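Local atomic coordinates of neutral ceramidase (Pseudomonas aeruginosa, PDB entry 2ZWS), a protein that hydrolyses the N-acyl bond of ceramides to give sphingosine and free fatty acid, and also runs the reverse synthesis. Residues F105-M110 / K121-I126. Numbering follows the deposited sequence. Where two conformers were deposited one is given.
Sequences FSHYAM and KTFNAI. With FMT (formic acid), chain D.
Ile126 lays its CD1 methyl over one face of the Phe105 ring in a CH-pi contact, with Ile126 CD1 3.6 Å from the ring centroid and 15° off the normal. The methyl is displaced toward the CG side of the ring, with Ile126 CD1 3.5 Å from Phe105 CG. Thr122 CG2 reaches the ring obliquely near Phe105 CD1. The chains come close here too: Phe105 CA and Phe123 CA are 4.6 Å apart, and Phe105 CB packs 4.0 Å from Phe123 CB. Phe105 O meets the edge of the Phe123 ring, 3.5 Å from Phe123 CD2, and this buried carbonyl has no hydrogen-bond partner in the model.

The looser side is at the partly exposed His107. Its NE2 stays 4.4 Å from Phe123 CE2, and the two rings, inclined by 25°, are slid so far apart that they barely overlap; Phe118 meets both.

Ser106 OG accepts from Tyr108 N, closing an ST turn, and donates to O2 of a formic acid, probably from the crystallisation liquor, 2.9 Å away. Gln68 N and Tyr445 N also hold this molecule. The apolar seam thus joins helix 120-138 to a loop whose ST-turn serine, Ser106, is an inferred substrate-binding residue of the ceramidase active site.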
loop_
_atom_site.group_PDB
_atom_site.type_symbol
_atom_site.label_atom_id
_atom_site.label_comp_id
_atom_site.label_asym_id
_atom_site.label_seq_id
_atom_site.Cartn_x
_atom_site.Cartn_y
_atom_site.Cartn_z
ATOM N N PHE A 105 2.748 11.776 -3.302
ATOM C CA PHE A 105 1.310 11.850 -3.179
ATOM C C PHE A 105 0.790 12.202 -1.782
ATOM O O PHE A 105 -0.407 12.032 -1.475
ATOM C CB PHE A 105 0.630 10.612 -3.792
ATOM C CG PHE A 105 1.063 9.296 -3.184
ATOM C CD1 PHE A 105 2.225 8.661 -3.611
ATOM C CD2 PHE A 105 0.282 8.678 -2.205
ATOM C CE1 PHE A 105 2.615 7.424 -3.056
ATOM C CE2 PHE A 105 0.646 7.442 -1.653
ATOM C CZ PHE A 105 1.809 6.822 -2.065
ATOM N N SER A 106 1.697 12.727 -0.952
ATOM C CA SER A 106 1.327 13.390 0.298
ATOM C C SER A 106 1.213 14.876 0.051
ATOM O O SER A 106 1.768 15.376 -0.932
ATOM C CB SER A 106 2.418 13.169 1.365
ATOM O OG SER A 106 2.050 13.740 2.621
ATOM N N HIS A 107 0.553 15.576 0.963
ATOM C CA HIS A 107 0.654 17.033 0.980
ATOM C C HIS A 107 1.569 17.563 2.089
ATOM O O HIS A 107 1.780 18.769 2.177
ATOM C CB HIS A 107 -0.726 17.680 1.088
ATOM C CG HIS A 107 -1.482 17.685 -0.218
ATOM N ND1 HIS A 107 -2.783 18.122 -0.338
ATOM C CD2 HIS A 107 -1.103 17.291 -1.455
ATOM C CE1 HIS A 107 -3.177 17.987 -1.594
ATOM N NE2 HIS A 107 -2.168 17.507 -2.301
ATOM N N TYR A 108 2.122 16.650 2.892
ATOM C CA TYR A 108 3.074 16.985 3.965
ATOM C C TYR A 108 4.501 16.822 3.515
ATOM O O TYR A 108 4.897 15.774 2.976
ATOM C CB TYR A 108 2.789 16.209 5.242
ATOM C CG TYR A 108 1.597 16.787 5.916
ATOM C CD1 TYR A 108 1.695 17.974 6.664
ATOM C CD2 TYR A 108 0.338 16.190 5.778
ATOM C CE1 TYR A 108 0.589 18.529 7.228
ATOM C CE2 TYR A 108 -0.781 16.768 6.354
ATOM C CZ TYR A 108 -0.648 17.924 7.092
ATOM O OH TYR A 108 -1.727 18.541 7.670
ATOM N N ALA A 109 5.286 17.878 3.744
ATOM C CA ALA A 109 6.603 17.946 3.122
ATOM C C ALA A 109 7.515 16.775 3.485
ATOM O O ALA A 109 8.252 16.309 2.638
ATOM C CB ALA A 109 7.300 19.286 3.421
ATOM N N MET A 110 7.480 16.320 4.741
ATOM C CA MET A 110 8.345 15.238 5.214
ATOM C C MET A 110 8.291 14.016 4.288
ATOM O O MET A 110 9.306 13.394 3.966
ATOM C CB MET A 110 7.940 14.832 6.640
ATOM C CG MET A 110 8.896 13.859 7.331
ATOM S SD MET A 110 10.581 14.505 7.478
ATOM C CE MET A 110 10.320 16.147 8.078
ATOM N N LYS A 121 0.537 13.941 -11.119
ATOM C CA LYS A 121 0.015 12.877 -11.976
ATOM C C LYS A 121 -0.134 11.553 -11.204
ATOM O O LYS A 121 -1.087 10.787 -11.412
ATOM C CB LYS A 121 0.943 12.665 -13.181
ATOM C CG LYS A 121 0.284 11.922 -14.329
ATOM C CD LYS A 121 1.079 12.093 -15.644
ATOM C CE LYS A 121 0.301 11.520 -16.828
ATOM N NZ LYS A 121 -0.785 12.449 -17.281
ATOM N N THR A 122 0.831 11.261 -10.333
ATOM C CA THR A 122 0.765 10.050 -9.520
ATOM C C THR A 122 -0.343 10.176 -8.466
ATOM O O THR A 122 -1.185 9.237 -8.300
ATOM C CB THR A 122 2.137 9.803 -8.885
ATOM O OG1 THR A 122 3.061 9.409 -9.911
ATOM C CG2 THR A 122 2.104 8.735 -7.776
ATOM N N PHE A 123 -0.401 11.339 -7.816
ATOM C CA PHE A 123 -1.496 11.603 -6.862
ATOM C C PHE A 123 -2.874 11.401 -7.516
ATOM O O PHE A 123 -3.739 10.675 -7.000
ATOM C CB PHE A 123 -1.358 13.022 -6.270
ATOM C CG PHE A 123 -2.521 13.433 -5.413
ATOM C CD1 PHE A 123 -3.596 14.157 -5.974
ATOM C CD2 PHE A 123 -2.557 13.121 -4.044
ATOM C CE1 PHE A 123 -4.696 14.533 -5.181
ATOM C CE2 PHE A 123 -3.670 13.488 -3.253
ATOM C CZ PHE A 123 -4.726 14.197 -3.819
ATOM N N ASN A 124 -3.062 12.033 -8.657
ATOM C CA ASN A 124 -4.354 11.960 -9.313
ATOM C C ASN A 124 -4.710 10.529 -9.721
ATOM O O ASN A 124 -5.888 10.143 -9.640
ATOM C CB ASN A 124 -4.398 12.858 -10.556
ATOM C CG ASN A 124 -4.395 14.362 -10.252
ATOM O OD1 ASN A 124 -4.092 15.185 -11.154
ATOM N ND2 ASN A 124 -4.799 14.740 -9.072
ATOM N N ALA A 125 -3.727 9.739 -10.179
ATOM C CA ALA A 125 -3.995 8.333 -10.572
ATOM C C ALA A 125 -4.451 7.509 -9.375
ATOM O O ALA A 125 -5.284 6.589 -9.521
ATOM C CB ALA A 125 -2.771 7.706 -11.191
ATOM N N ILE A 126 -3.849 7.803 -8.214
ATOM C CA ILE A 126 -4.176 7.078 -6.983
ATOM C C ILE A 126 -5.617 7.384 -6.551
ATOM O O ILE A 126 -6.435 6.468 -6.334
ATOM C CB ILE A 126 -3.149 7.362 -5.881
ATOM C CG1 ILE A 126 -1.800 6.743 -6.273
ATOM C CG2 ILE A 126 -3.634 6.885 -4.518
ATOM C CD1 ILE A 126 -0.626 7.219 -5.413
HETATM C C FMT D . -0.039 12.289 5.559
HETATM O O1 FMT D . -1.058 11.601 5.815
HETATM O O2 FMT D . 0.066 13.037 4.561
#